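Long-range contacts in CRISPR system Cmr subunit Cmr1-1 (Pyrococcus furiosus, PDB 4W8Z), which binds RNA and, together with Cmr6, caps the elongated type III-B Cmr ribonucleoprotein complex, which serves CRISPR defence against mobile genetic elements: residues Ile17-Leu22 / Tyr121-Arg126; Pro88-Leu93 / Ile117-Pro122; Phe106-Leu111 / Val155-Arg160. All blocks are in the same frame, centred on the assembly; numbering follows the deposited sequence.

In the fold
The three contacts cluster in the RAMP superfamily region of the chain, with centres 9 Å apart for contacts 1 and 2 and 12 Å from each of these to contact 3. Contacts 1 and 2 share Tyr121 and Pro122, so one strip of chain pairs first with 88-93 and then with 17-22. His21 ties contact 1 to both others: its CE1 packs on Tyr120 CB at 3.5 Å, and its O lies 2.9 Å from Phe157 N, a probable hydrogen bond. Ile117 of contact 2 places CD1 4.0 Å from Leu111 CB on the helix of contact 3. The structure is the apo form, so no bound RNA marks a site among them.

Contact 1. Residues Ile17-Leu22 / Tyr121-Arg126; sequences ITSTHL and YPPGSR
Tyr121 has CG anti to its carbonyl carbon (chi1 -73°) and Leu22 has the same setting (chi1 -50°), which puts Leu22 CG within reach of Tyr121 CD2 and, with chi2 -178°, CD1 against Tyr121 CE2. The two side chains cross at about a right angle, with Leu22 CD1 3.7 Å from Tyr121 CE2. Phe127 meets the same ring edge-to-face. Backbone pairing lies beside this packing: Thr20 N gives a hydrogen bond to Tyr121 O (2.7 Å), and Tyr121 N returns one to Thr20 O (2.9 Å). This is a single antiparallel bridge. It joins the loop after strand 8-16 to the approach to strand 126-133, neighbouring strands in the ferredoxin-like sheet of the RAMP fold. Thr20 OG1 is bonded to Ser16 OG, while its CB packs 3.9 Å from Tyr121 CB. Further on, Pro123 sets its ring against the backbone of 17-19, CB coming 3.4 Å from Ile17 O. Pro123 begins the corner of a type II turn in which Gly124 has positive phi. Pro122 O is gripped twice, by Ser125 N (3.0 Å) and by Ser125 OG, the hydroxyl lying on a lone pair at 2.7 Å.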
loop_
_atom_site.group_PDB
_atom_site.type_symbol
_atom_site.label_atom_id
_atom_site.label_comp_id
_atom_site.label_asym_id
_atom_site.label_seq_id
_atom_site.Cartn_x
_atom_site.Cartn_y
_atom_site.Cartn_z
ATOM N N ILE A 17 6.175 1.021 11.382
ATOM C CA ILE A 17 7.394 0.244 11.208
ATOM C C ILE A 17 8.432 1.089 10.477
ATOM O O ILE A 17 9.621 1.052 10.798
ATOM C CB ILE A 17 7.126 -1.051 10.432
ATOM C CG1 ILE A 17 6.317 -2.021 11.293
ATOM C CG2 ILE A 17 8.426 -1.688 9.975
ATOM C CD1 ILE A 17 5.730 -3.177 10.516
ATOM N N THR A 18 7.971 1.861 9.499
ATOM C CA THR A 18 8.837 2.774 8.764
ATOM C C THR A 18 8.406 4.218 8.994
ATOM O O THR A 18 7.302 4.468 9.484
ATOM C CB THR A 18 8.826 2.479 7.252
ATOM O OG1 THR A 18 7.473 2.441 6.777
ATOM C CG2 THR A 18 9.499 1.149 6.957
ATOM N N SER A 19 9.280 5.158 8.644
ATOM C CA SER A 19 9.003 6.585 8.793
ATOM C C SER A 19 7.675 6.937 8.142
ATOM O O SER A 19 7.413 6.553 7.002
ATOM C CB SER A 19 10.127 7.420 8.178
ATOM O OG SER A 19 11.395 7.001 8.657
ATOM N N THR A 20 6.832 7.657 8.875
ATOM C CA THR A 20 5.482 7.959 8.410
ATOM C C THR A 20 5.319 9.456 8.189
ATOM O O THR A 20 5.715 10.255 9.032
ATOM C CB THR A 20 4.419 7.451 9.413
ATOM O OG1 THR A 20 4.523 6.025 9.538
ATOM C CG2 THR A 20 3.018 7.804 8.944
ATOM N N HIS A 21 4.743 9.830 7.050
ATOM C CA HIS A 21 4.600 11.235 6.686
ATOM C C HIS A 21 3.158 11.611 6.342
ATOM O O HIS A 21 2.710 11.438 5.209
ATOM C CB HIS A 21 5.520 11.562 5.514
ATOM C CG HIS A 21 6.973 11.409 5.834
ATOM N ND1 HIS A 21 7.782 12.479 6.156
ATOM C CD2 HIS A 21 7.762 10.310 5.895
ATOM C CE1 HIS A 21 9.006 12.046 6.394
ATOM N NE2 HIS A 21 9.021 10.733 6.243
ATOM N N LEU A 22 2.440 12.134 7.329
ATOM C CA LEU A 22 1.048 12.519 7.140
ATOM C C LEU A 22 0.978 13.976 6.724
ATOM O O LEU A 22 1.031 14.878 7.560
ATOM C CB LEU A 22 0.249 12.273 8.419
ATOM C CG LEU A 22 0.457 10.871 9.001
ATOM C CD1 LEU A 22 -0.378 10.646 10.248
ATOM C CD2 LEU A 22 0.156 9.813 7.947
ATOM N N TYR A 121 6.635 11.233 11.582
ATOM C CA TYR A 121 6.394 10.205 12.586
ATOM C C TYR A 121 7.383 9.060 12.396
ATOM O O TYR A 121 7.252 8.270 11.459
ATOM C CB TYR A 121 4.958 9.686 12.511
ATOM C CG TYR A 121 3.909 10.649 13.022
ATOM C CD1 TYR A 121 3.774 10.901 14.383
ATOM C CD2 TYR A 121 3.042 11.294 12.147
ATOM C CE1 TYR A 121 2.811 11.774 14.856
ATOM C CE2 TYR A 121 2.076 12.169 12.612
ATOM C CZ TYR A 121 1.966 12.402 13.966
ATOM O OH TYR A 121 1.006 13.271 14.427
ATOM N N PRO A 122 8.387 8.975 13.280
ATOM C CA PRO A 122 9.438 7.959 13.160
ATOM C C PRO A 122 8.934 6.575 13.554
ATOM O O PRO A 122 7.883 6.486 14.194
ATOM C CB PRO A 122 10.510 8.456 14.133
ATOM C CG PRO A 122 9.741 9.190 15.167
ATOM C CD PRO A 122 8.598 9.850 14.446
ATOM N N PRO A 123 9.658 5.511 13.156
ATOM C CA PRO A 123 9.310 4.145 13.566
ATOM C C PRO A 123 9.057 4.054 15.069
ATOM O O PRO A 123 9.890 4.498 15.858
ATOM C CB PRO A 123 10.545 3.336 13.168
ATOM C CG PRO A 123 11.096 4.076 11.995
ATOM C CD PRO A 123 10.821 5.535 12.248
ATOM N N GLY A 124 7.914 3.498 15.453
ATOM C CA GLY A 124 7.543 3.431 16.851
ATOM C C GLY A 124 6.392 4.368 17.168
ATOM O O GLY A 124 5.805 4.292 18.240
ATOM N N SER A 125 6.075 5.263 16.240
ATOM C CA SER A 125 4.924 6.142 16.399
ATOM C C SER A 125 3.664 5.301 16.515
ATOM O O SER A 125 3.482 4.356 15.750
ATOM C CB SER A 125 4.807 7.108 15.221
ATOM O OG SER A 125 5.917 7.996 15.158
ATOM N N ARG A 126 2.798 5.626 17.467
ATOM C CA ARG A 126 1.589 4.834 17.661
ATOM C C ARG A 126 0.316 5.630 17.417
ATOM O O ARG A 126 0.275 6.840 17.636
ATOM C CB ARG A 126 1.570 4.232 19.063
ATOM C CG ARG A 126 2.602 3.143 19.257
ATOM C CD ARG A 126 2.390 2.399 20.550
ATOM N NE ARG A 126 3.414 1.376 20.727
ATOM C CZ ARG A 126 3.461 0.530 21.751
ATOM N NH1 ARG A 126 2.536 0.581 22.701
ATOM N NH2 ARG A 126 4.434 -0.368 21.821
#

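Contact 2. Residues Pro88-Leu93 / Ile117-Pro122; sequences PKRLNL and ITHYYP
Pro88 lies beside Tyr121, both pointing the same way, and its CG comes 3.7 Å from Tyr121 OH. Its CB also packs on His119 CB. Lys89 then makes an antiparallel hydrogen-bonded pair with Tyr120: Lys89 N donates to Tyr120 O at 2.9 Å, and Tyr120 N donates back to Lys89 O at 3.1 Å. The lysine chain crosses the ring of Pro122 at about a right angle, its CG 3.6 Å from Pro122 CG, before the ammonium turns off to Ser87 O. These bonds make a small two-stranded ribbon, 89-90 with 119-120, carried in the long connection between strands 79-84 and 126-133 of the ferredoxin-like sheet. The chain between its strands is no tight hairpin turn, since it includes helices 95-99 and 106-113.

Arg90 and His119 form the non-hydrogen-bonded pair, and their side chains set out in diverging directions. A bend at chi2 (60°) nevertheless places Arg90 CD over the imidazole face, a CH-pi contact with CD 4.2 Å from the centroid and 28° off the normal. Beyond it the guanidinium receives Thr118 CB over one face, offset toward its rim, and NH2 makes a weak hydrogen bond to Thr118 O (3.2 Å). Arg90 O meets the edge of the Tyr120 phenol in its plane. Thr118 O also accepts a firmer bond from Leu91 N (2.9 Å), so two donors reach it from consecutive residues. Leu91 itself divides its methyls: CD1 sits over one face of the Tyr120 ring, 4.0 Å from Tyr120 CD1, while CD2 turns to Ile117 CG1. The ring of His21 lies against Tyr120 as well. Asn92 OD1 accepts a bond from Lys94 N, capping the turn that leads into helix 95-99.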
loop_
_atom_site.group_PDB
_atom_site.type_symbol
_atom_site.label_atom_id
_atom_site.label_comp_id
_atom_site.label_asym_id
_atom_site.label_seq_id
_atom_site.Cartn_x
_atom_site.Cartn_y
_atom_site.Cartn_z
ATOM N N PRO A 88 5.025 14.260 16.817
ATOM C CA PRO A 88 5.941 14.335 15.675
ATOM C C PRO A 88 7.348 14.690 16.132
ATOM O O PRO A 88 7.493 15.444 17.090
ATOM C CB PRO A 88 5.339 15.444 14.813
ATOM C CG PRO A 88 3.887 15.440 15.162
ATOM C CD PRO A 88 3.823 15.091 16.621
ATOM N N LYS A 89 8.363 14.150 15.466
ATOM C CA LYS A 89 9.746 14.377 15.867
ATOM C C LYS A 89 10.504 15.151 14.796
ATOM O O LYS A 89 10.076 15.206 13.646
ATOM C CB LYS A 89 10.446 13.049 16.154
ATOM C CG LYS A 89 9.751 12.186 17.200
ATOM C CD LYS A 89 9.791 12.832 18.573
ATOM C CE LYS A 89 9.347 11.861 19.656
ATOM N NZ LYS A 89 7.906 11.500 19.559
ATOM N N ARG A 90 11.628 15.747 15.184
ATOM C CA ARG A 90 12.426 16.567 14.279
ATOM C C ARG A 90 13.071 15.715 13.190
ATOM O O ARG A 90 13.584 14.629 13.463
ATOM C CB ARG A 90 13.499 17.330 15.059
ATOM C CG ARG A 90 14.024 18.567 14.354
ATOM C CD ARG A 90 12.903 19.555 14.085
ATOM N NE ARG A 90 13.406 20.830 13.583
ATOM C CZ ARG A 90 13.706 21.067 12.310
ATOM N NH1 ARG A 90 14.159 22.259 11.948
ATOM N NH2 ARG A 90 13.557 20.112 11.400
ATOM N N LEU A 91 13.042 16.212 11.958
ATOM C CA LEU A 91 13.595 15.479 10.825
ATOM C C LEU A 91 15.092 15.730 10.663
ATOM O O LEU A 91 15.532 16.875 10.550
ATOM C CB LEU A 91 12.863 15.853 9.535
ATOM C CG LEU A 91 13.400 15.218 8.249
ATOM C CD1 LEU A 91 13.231 13.708 8.282
ATOM C CD2 LEU A 91 12.724 15.808 7.022
ATOM N N ASN A 92 15.864 14.648 10.654
ATOM C CA ASN A 92 17.302 14.716 10.414
ATOM C C ASN A 92 17.619 14.447 8.943
ATOM O O ASN A 92 17.428 13.335 8.451
ATOM C CB ASN A 92 18.032 13.719 11.320
ATOM C CG ASN A 92 19.538 13.742 11.132
ATOM O OD1 ASN A 92 20.086 14.630 10.478
ATOM N ND2 ASN A 92 20.218 12.763 11.718
ATOM N N LEU A 93 18.108 15.466 8.245
ATOM C CA LEU A 93 18.352 15.362 6.810
ATOM C C LEU A 93 19.562 14.485 6.488
ATOM O O LEU A 93 19.747 14.065 5.343
ATOM C CB LEU A 93 18.532 16.754 6.202
ATOM C CG LEU A 93 17.277 17.627 6.249
ATOM C CD1 LEU A 93 17.512 18.950 5.545
ATOM C CD2 LEU A 93 16.089 16.892 5.639
ATOM N N ILE A 117 8.750 20.677 5.100
ATOM C CA ILE A 117 8.406 19.836 6.242
ATOM C C ILE A 117 9.542 19.848 7.262
ATOM O O ILE A 117 10.716 19.923 6.898
ATOM C CB ILE A 117 8.095 18.380 5.825
ATOM C CG1 ILE A 117 9.311 17.721 5.178
ATOM C CG2 ILE A 117 6.904 18.329 4.880
ATOM C CD1 ILE A 117 9.042 16.312 4.694
ATOM N N THR A 118 9.183 19.783 8.541
ATOM C CA THR A 118 10.171 19.814 9.613
ATOM C C THR A 118 10.036 18.612 10.540
ATOM O O THR A 118 11.009 18.185 11.165
ATOM C CB THR A 118 10.062 21.107 10.445
ATOM O OG1 THR A 118 8.682 21.418 10.673
ATOM C CG2 THR A 118 10.717 22.263 9.711
ATOM N N HIS A 119 8.829 18.065 10.622
ATOM C CA HIS A 119 8.580 16.918 11.486
ATOM C C HIS A 119 7.947 15.746 10.742
ATOM O O HIS A 119 7.326 15.917 9.692
ATOM C CB HIS A 119 7.693 17.325 12.664
ATOM C CG HIS A 119 8.279 18.407 13.515
ATOM N ND1 HIS A 119 8.293 19.730 13.132
ATOM C CD2 HIS A 119 8.874 18.359 14.731
ATOM C CE1 HIS A 119 8.869 20.453 14.077
ATOM N NE2 HIS A 119 9.231 19.646 15.057
ATOM N N TYR A 120 8.113 14.554 11.306
ATOM C CA TYR A 120 7.520 13.340 10.761
ATOM C C TYR A 120 7.190 12.395 11.906
ATOM O O TYR A 120 7.425 12.719 13.071
ATOM C CB TYR A 120 8.465 12.666 9.758
ATOM C CG TYR A 120 9.668 11.975 10.376
ATOM C CD1 TYR A 120 10.612 12.684 11.104
ATOM C CD2 TYR A 120 9.871 10.613 10.207
ATOM C CE1 TYR A 120 11.712 12.050 11.663
ATOM C CE2 TYR A 120 10.967 9.977 10.753
ATOM C CZ TYR A 120 11.882 10.696 11.480
ATOM O OH TYR A 120 12.968 10.046 12.023
ATOM N N TYR A 121 6.635 11.233 11.582
ATOM C CA TYR A 121 6.394 10.205 12.586
ATOM C C TYR A 121 7.383 9.060 12.396
ATOM O O TYR A 121 7.252 8.270 11.459
ATOM C CB TYR A 121 4.958 9.686 12.511
ATOM C CG TYR A 121 3.909 10.649 13.022
ATOM C CD1 TYR A 121 3.774 10.901 14.383
ATOM C CD2 TYR A 121 3.042 11.294 12.147
ATOM C CE1 TYR A 121 2.811 11.774 14.856
ATOM C CE2 TYR A 121 2.076 12.169 12.612
ATOM C CZ TYR A 121 1.966 12.402 13.966
ATOM O OH TYR A 121 1.006 13.271 14.427
ATOM N N PRO A 122 8.387 8.975 13.280
ATOM C CA PRO A 122 9.438 7.959 13.160
ATOM C C PRO A 122 8.934 6.575 13.554
ATOM O O PRO A 122 7.883 6.486 14.194
ATOM C CB PRO A 122 10.510 8.456 14.133
ATOM C CG PRO A 122 9.741 9.190 15.167
ATOM C CD PRO A 122 8.598 9.850 14.446
#

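Contact 3. Residues Phe106-Leu111 / Val155-Arg160; sequences FSINLL and VGFRSR
Phe157 reaches into the side of helix 106-113 and carries the apolar part of this contact, touching three helix residues that lie one turn apart or less. Its chi1 of -173°, with CG anti to the backbone N, extends the ring toward the helix. There CE2 meets Leu111 CD1 tip to tip at 3.8 Å. Ile108 slides past in the opposite direction, CG1 being 3.9 Å from Phe157 CD2, and Ser107 CB lies 3.7 Å from Phe157 CZ. All three approaches to the ring are oblique. One face of the ring is taken by its own neighbour: Arg158 CG sits 3.9 Å above the plane, over the centre, and the guanidinium in turn has Phe157 CZ over its centre. Side chains bridge the whole contact, for the nearest CA atoms, those of Ile108 and Arg158, are 8.1 Å apart.

Phe157 and Arg158, both directed toward the helix, are the two central residues of a type II turn from Gly156 to Ser159, Arg158 having positive phi. The turn belongs to the loop between helix 136-152 and strand 166-172, the position of the glycine-rich loop in RAMP proteins with this ferredoxin-like fold.

Away from the phenyl ring the fit is thinner. The partly exposed Ser107 meets Arg158 through one hydrogen bond, from Arg158 NH2 to Ser107 OG (3.1 Å, 142° at the hydrogen), the oxygen lying 26° out of the guanidinium plane. Salt bridges from the same nitrogen to Glu32 and Asp318 balance the charge of the buried arginine and probably fix its position, with the Ser107 bond an addition to them. Phe106 and Leu110 occupy the exposed side of the helix, neither of them meeting the loop segment.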
loop_
_atom_site.group_PDB
_atom_site.type_symbol
_atom_site.label_atom_id
_atom_site.label_comp_id
_atom_site.label_asym_id
_atom_site.label_seq_id
_atom_site.Cartn_x
_atom_site.Cartn_y
_atom_site.Cartn_z
ATOM N N PHE A 106 13.548 10.292 -2.277
ATOM C CA PHE A 106 14.073 11.538 -2.828
ATOM C C PHE A 106 13.164 12.735 -2.558
ATOM O O PHE A 106 13.620 13.770 -2.079
ATOM C CB PHE A 106 14.296 11.380 -4.336
ATOM C CG PHE A 106 14.704 12.648 -5.030
ATOM C CD1 PHE A 106 13.752 13.505 -5.556
ATOM C CD2 PHE A 106 16.042 12.974 -5.176
ATOM C CE1 PHE A 106 14.124 14.673 -6.197
ATOM C CE2 PHE A 106 16.423 14.140 -5.819
ATOM C CZ PHE A 106 15.460 14.989 -6.329
ATOM N N SER A 107 11.881 12.581 -2.868
ATOM C CA SER A 107 10.909 13.665 -2.741
ATOM C C SER A 107 10.799 14.190 -1.311
ATOM O O SER A 107 10.578 15.378 -1.097
ATOM C CB SER A 107 9.532 13.205 -3.233
ATOM O OG SER A 107 9.459 13.206 -4.650
ATOM N N ILE A 108 10.954 13.303 -0.336
ATOM C CA ILE A 108 10.877 13.689 1.066
ATOM C C ILE A 108 12.114 14.501 1.423
ATOM O O ILE A 108 12.034 15.521 2.110
ATOM C CB ILE A 108 10.764 12.456 1.986
ATOM C CG1 ILE A 108 9.538 11.621 1.606
ATOM C CG2 ILE A 108 10.696 12.879 3.444
ATOM C CD1 ILE A 108 9.456 10.304 2.334
ATOM N N ASN A 109 13.256 14.043 0.924
ATOM C CA ASN A 109 14.528 14.717 1.129
ATOM C C ASN A 109 14.514 16.137 0.565
ATOM O O ASN A 109 15.116 17.049 1.135
ATOM C CB ASN A 109 15.650 13.897 0.490
ATOM C CG ASN A 109 17.027 14.354 0.917
ATOM O OD1 ASN A 109 17.172 15.136 1.855
ATOM N ND2 ASN A 109 18.051 13.859 0.232
ATOM N N LEU A 110 13.811 16.321 -0.548
ATOM C CA LEU A 110 13.740 17.618 -1.205
ATOM C C LEU A 110 12.845 18.581 -0.433
ATOM O O LEU A 110 13.182 19.753 -0.267
ATOM C CB LEU A 110 13.238 17.466 -2.643
ATOM C CG LEU A 110 13.143 18.763 -3.451
ATOM C CD1 LEU A 110 14.465 19.507 -3.423
ATOM C CD2 LEU A 110 12.721 18.476 -4.877
ATOM N N LEU A 111 11.699 18.089 0.026
ATOM C CA LEU A 111 10.820 18.883 0.875
ATOM C C LEU A 111 11.539 19.266 2.163
ATOM O O LEU A 111 11.355 20.364 2.687
ATOM C CB LEU A 111 9.536 18.117 1.193
ATOM C CG LEU A 111 8.540 17.950 0.044
ATOM C CD1 LEU A 111 7.469 16.936 0.403
ATOM C CD2 LEU A 111 7.913 19.293 -0.315
ATOM N N VAL A 155 0.237 4.149 4.836
ATOM C CA VAL A 155 -0.376 5.479 4.797
ATOM C C VAL A 155 0.644 6.613 4.673
ATOM O O VAL A 155 1.795 6.481 5.090
ATOM C CB VAL A 155 -1.236 5.732 6.054
ATOM C CG1 VAL A 155 -2.385 4.737 6.132
ATOM C CG2 VAL A 155 -0.379 5.655 7.302
ATOM N N GLY A 156 0.215 7.726 4.089
ATOM C CA GLY A 156 1.050 8.908 4.000
ATOM C C GLY A 156 1.767 9.131 2.677
ATOM O O GLY A 156 1.608 8.371 1.717
ATOM N N PHE A 157 2.569 10.191 2.637
ATOM C CA PHE A 157 3.357 10.519 1.458
ATOM C C PHE A 157 4.392 9.426 1.184
ATOM O O PHE A 157 5.107 9.001 2.095
ATOM C CB PHE A 157 4.037 11.880 1.638
ATOM C CG PHE A 157 4.744 12.379 0.409
ATOM C CD1 PHE A 157 4.133 12.314 -0.831
ATOM C CD2 PHE A 157 6.013 12.940 0.497
ATOM C CE1 PHE A 157 4.778 12.782 -1.969
ATOM C CE2 PHE A 157 6.665 13.406 -0.637
ATOM C CZ PHE A 157 6.044 13.326 -1.872
ATOM N N ARG A 158 4.444 8.976 -0.070
ATOM C CA ARG A 158 5.402 7.965 -0.536
ATOM C C ARG A 158 5.180 6.575 0.070
ATOM O O ARG A 158 6.096 5.754 0.106
ATOM C CB ARG A 158 6.840 8.428 -0.266
ATOM C CG ARG A 158 7.338 9.466 -1.245
ATOM C CD ARG A 158 7.494 8.861 -2.634
ATOM N NE ARG A 158 7.727 9.889 -3.639
ATOM C CZ ARG A 158 6.774 10.430 -4.391
ATOM N NH1 ARG A 158 5.518 10.025 -4.264
ATOM N NH2 ARG A 158 7.077 11.373 -5.275
ATOM N N SER A 159 3.956 6.302 0.508
ATOM C CA SER A 159 3.637 5.025 1.147
ATOM C C SER A 159 3.658 3.831 0.179
ATOM O O SER A 159 3.716 2.681 0.613
ATOM C CB SER A 159 2.278 5.114 1.847
ATOM O OG SER A 159 1.443 6.062 1.202
ATOM N N ARG A 160 3.620 4.099 -1.124
ATOM C CA ARG A 160 3.809 3.045 -2.119
ATOM C C ARG A 160 5.288 2.722 -2.289
ATOM O O ARG A 160 5.654 1.760 -2.971
ATOM C CB ARG A 160 3.205 3.447 -3.464
ATOM C CG ARG A 160 1.686 3.477 -3.469
ATOM C CD ARG A 160 1.157 4.030 -4.776
ATOM N NE ARG A 160 1.624 5.392 -4.994
ATOM C CZ ARG A 160 1.490 6.062 -6.134
ATOM N NH1 ARG A 160 0.905 5.497 -7.184
ATOM N NH2 ARG A 160 1.951 7.299 -6.225
#